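Local coordinates for protein C-glycoside 3-oxidase (Microbacterium trichothecenolyticum, PDB 7DVE) that oxidises the C3 hydroxyl of the sugar in C-glycosides such as isoorientin and mangiferin, using bound FAD and passing the electrons to oxygen, at residues A115-N120 with A271-R276. Residues are numbered along the deposited sequence; the frame is centred on the assembly and turned at random.
Sequences AAFSSN and AADALR. With FAD (flavin-adenine dinucleotide), chain C.
In the Rossmann-type FAD-binding fold of this GMC oxidoreductase, R276, at the start of helix 276-283 after the loop following strand 267-270, reaches S118 and S119, lying against the ribose and adenine of the cofactor. Its chain bends at chi3 (-82°), bringing the guanidinium between two layers: F117 CB over one face, FAD C2B over the other. NH2 donates to S118 O at 2.7 Å, in the guanidinium plane but above the carbonyl plane. NH1 donates to S119 OG at 2.8 Å, a hydroxyl also bonded to Y98 and Y393. D273 holds the same group at its edge, in plane: R276 NE lies 2.9 Å from D273 OD2 in a salt bridge, and NH2 donates to that oxygen. D273 OD1 accepts from L275 N and R276 N, capping the turn that leads into the helix. An alanine in place of R276 would probably leave D273 OD2 and S118 O without this donor and open a gap beside the adenine. F117 CE2 packs on L275 CD1 at 3.5 Å, while D273 OD2 lies at the ring edge, near CD2. One water ties both segments to the cofactor, accepting from S118 N and donating to D273 OD2 and, at 2.8 Å, to FAD O1A.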
loop_
_atom_site.group_PDB
_atom_site.type_symbol
_atom_site.label_atom_id
_atom_site.label_comp_id
_atom_site.label_asym_id
_atom_site.label_seq_id
_atom_site.Cartn_x
_atom_site.Cartn_y
_atom_site.Cartn_z
ATOM N N ALA A 115 13.497 -3.335 0.231
ATOM C CA ALA A 115 12.529 -2.529 0.970
ATOM C C ALA A 115 12.568 -1.097 0.460
ATOM O O ALA A 115 13.639 -0.490 0.402
ATOM C CB ALA A 115 12.840 -2.557 2.473
ATOM N N ALA A 116 11.394 -0.554 0.092
ATOM C CA ALA A 116 11.325 0.728 -0.600
ATOM C C ALA A 116 10.316 1.667 0.056
ATOM O O ALA A 116 9.511 1.269 0.899
ATOM C CB ALA A 116 10.993 0.538 -2.084
ATOM N N PHE A 117 10.390 2.941 -0.350
ATOM C CA PHE A 117 9.557 4.020 0.158
ATOM C C PHE A 117 9.232 4.970 -0.986
ATOM O O PHE A 117 9.917 4.979 -2.013
ATOM C CB PHE A 117 10.251 4.828 1.262
ATOM C CG PHE A 117 11.007 3.998 2.258
ATOM C CD1 PHE A 117 12.327 3.632 2.016
ATOM C CD2 PHE A 117 10.413 3.618 3.448
ATOM C CE1 PHE A 117 13.018 2.888 2.905
ATOM C CE2 PHE A 117 11.121 2.854 4.371
ATOM C CZ PHE A 117 12.426 2.494 4.095
ATOM N N SER A 118 8.203 5.797 -0.778
ATOM C CA SER A 118 7.894 6.958 -1.614
ATOM C C SER A 118 7.688 8.171 -0.713
ATOM O O SER A 118 7.072 8.064 0.345
ATOM C CB SER A 118 6.620 6.763 -2.471
ATOM O OG SER A 118 6.815 5.810 -3.494
ATOM N N SER A 119 8.177 9.330 -1.139
ATOM C CA SER A 119 8.042 10.565 -0.361
ATOM C C SER A 119 7.426 11.618 -1.274
ATOM O O SER A 119 8.142 12.266 -2.046
ATOM C CB SER A 119 9.384 11.026 0.185
ATOM O OG SER A 119 9.731 10.290 1.348
ATOM N N ASN A 120 6.104 11.782 -1.183
ATOM C CA ASN A 120 5.351 12.668 -2.073
ATOM C C ASN A 120 3.903 12.718 -1.608
ATOM O O ASN A 120 3.452 11.859 -0.846
ATOM C CB ASN A 120 5.427 12.201 -3.524
ATOM C CG ASN A 120 4.907 10.783 -3.706
ATOM O OD1 ASN A 120 5.684 9.817 -3.695
ATOM N ND2 ASN A 120 3.578 10.645 -3.872
ATOM N N ALA A 271 0.287 7.803 9.739
ATOM C CA ALA A 271 0.101 6.926 8.597
ATOM C C ALA A 271 1.304 7.143 7.686
ATOM O O ALA A 271 1.200 7.654 6.567
ATOM C CB ALA A 271 -1.221 7.216 7.885
ATOM N N ALA A 272 2.475 6.773 8.189
ATOM C CA ALA A 272 3.731 7.108 7.537
ATOM C C ALA A 272 4.368 5.916 6.825
ATOM O O ALA A 272 5.556 5.969 6.501
ATOM C CB ALA A 272 4.685 7.707 8.567
ATOM N N ASP A 273 3.576 4.876 6.533
ATOM C CA ASP A 273 3.943 3.569 5.972
ATOM C C ASP A 273 4.463 2.691 7.098
ATOM O O ASP A 273 4.703 3.188 8.203
ATOM C CB ASP A 273 4.925 3.647 4.765
ATOM C CG ASP A 273 6.420 3.894 5.143
ATOM O OD1 ASP A 273 6.967 3.393 6.167
ATOM O OD2 ASP A 273 7.075 4.620 4.352
ATOM N N ALA A 274 4.633 1.390 6.831
ATOM C CA ALA A 274 4.904 0.413 7.882
ATOM C C ALA A 274 6.289 0.532 8.513
ATOM O O ALA A 274 6.540 -0.131 9.534
ATOM C CB ALA A 274 4.735 -1.006 7.341
ATOM N N LEU A 275 7.214 1.308 7.941
ATOM C CA LEU A 275 8.517 1.426 8.596
ATOM C C LEU A 275 8.788 2.811 9.138
ATOM O O LEU A 275 9.453 2.926 10.171
ATOM C CB LEU A 275 9.655 1.033 7.650
ATOM C CG LEU A 275 9.425 -0.292 6.934
ATOM C CD1 LEU A 275 10.129 -0.266 5.611
ATOM C CD2 LEU A 275 9.848 -1.485 7.792
ATOM N N ARG A 276 8.263 3.861 8.497
ATOM C CA ARG A 276 8.488 5.205 9.008
ATOM C C ARG A 276 7.533 5.564 10.143
ATOM O O ARG A 276 7.868 6.438 10.956
ATOM C CB ARG A 276 8.396 6.220 7.874
ATOM C CG ARG A 276 9.600 6.188 6.961
ATOM C CD ARG A 276 9.559 7.302 5.953
ATOM N NE ARG A 276 8.714 6.926 4.827
ATOM C CZ ARG A 276 8.538 7.650 3.726
ATOM N NH1 ARG A 276 9.052 8.860 3.607
ATOM N NH2 ARG A 276 7.834 7.134 2.716
HETATM P PA FAD C . 2.274 5.295 1.848
HETATM O O1A FAD C . 3.733 5.026 1.871
HETATM O O2A FAD C . 1.508 4.986 0.619
HETATM O O5B FAD C . 2.195 6.859 2.237
HETATM C C5B FAD C . 2.823 7.310 3.440
HETATM C C4B FAD C . 3.212 8.759 3.304
HETATM O O4B FAD C . 3.770 9.136 4.597
HETATM C C3B FAD C . 4.361 8.934 2.290
HETATM O O3B FAD C . 3.973 9.947 1.341
HETATM C C2B FAD C . 5.493 9.441 3.195
HETATM O O2B FAD C . 6.309 10.412 2.536
HETATM C C1B FAD C . 4.741 10.132 4.315
HETATM N N9A FAD C . 5.618 10.296 5.531
HETATM C C8A FAD C . 6.291 9.260 6.059
HETATM N N7A FAD C . 6.970 9.696 7.126
HETATM C C5A FAD C . 6.733 11.002 7.265
HETATM C C6A FAD C . 7.158 11.885 8.178
HETATM N N6A FAD C . 7.976 11.412 9.119
HETATM N N1A FAD C . 6.787 13.180 8.159
HETATM C C2A FAD C . 5.927 13.598 7.142
HETATM N N3A FAD C . 5.480 12.652 6.201
HETATM C C4A FAD C . 5.891 11.375 6.282
HETATM N N1 FAD C . -0.679 -2.058 -3.142
HETATM C C2 FAD C . -1.849 -2.771 -3.339
HETATM O O2 FAD C . -2.596 -2.923 -2.380
HETATM N N3 FAD C . -2.147 -3.310 -4.601
HETATM C C4 FAD C . -1.274 -3.081 -5.689
HETATM O O4 FAD C . -1.558 -3.540 -6.800
HETATM C C4X FAD C . -0.104 -2.362 -5.473
HETATM N N5 FAD C . 0.806 -2.155 -6.457
HETATM C C5X FAD C . 1.868 -1.328 -6.233
HETATM C C6 FAD C . 2.748 -0.984 -7.278
HETATM C C7 FAD C . 3.804 -0.099 -7.093
HETATM C C7M FAD C . 4.748 0.266 -8.267
HETATM C C8 FAD C . 4.008 0.462 -5.831
HETATM C C8M FAD C . 5.177 1.440 -5.610
HETATM C C9 FAD C . 3.145 0.120 -4.781
HETATM C C9A FAD C . 2.078 -0.778 -4.968
HETATM N N10 FAD C . 1.253 -1.124 -3.954
HETATM C C10 FAD C . 0.166 -1.859 -4.197
HETATM C "C1'" FAD C . 1.479 -0.694 -2.545
HETATM C "C2'" FAD C . 0.679 0.537 -2.101
HETATM O "O2'" FAD C . 1.167 1.679 -2.824
HETATM C "C3'" FAD C . 0.791 0.731 -0.552
HETATM O "O3'" FAD C . 0.254 -0.416 0.123
HETATM C "C4'" FAD C . -0.037 1.928 -0.080
HETATM O "O4'" FAD C . 0.396 3.101 -0.753
HETATM C "C5'" FAD C . 0.137 2.136 1.450
HETATM O "O5'" FAD C . -0.458 3.384 1.858
HETATM P P FAD C . -0.017 4.196 3.186
HETATM O O1P FAD C . -0.618 5.558 3.234
HETATM O O2P FAD C . -0.252 3.261 4.306
HETATM O O3P FAD C . 1.560 4.542 3.075
HETATM O O HOH W 1 6.456 4.703 1.452
#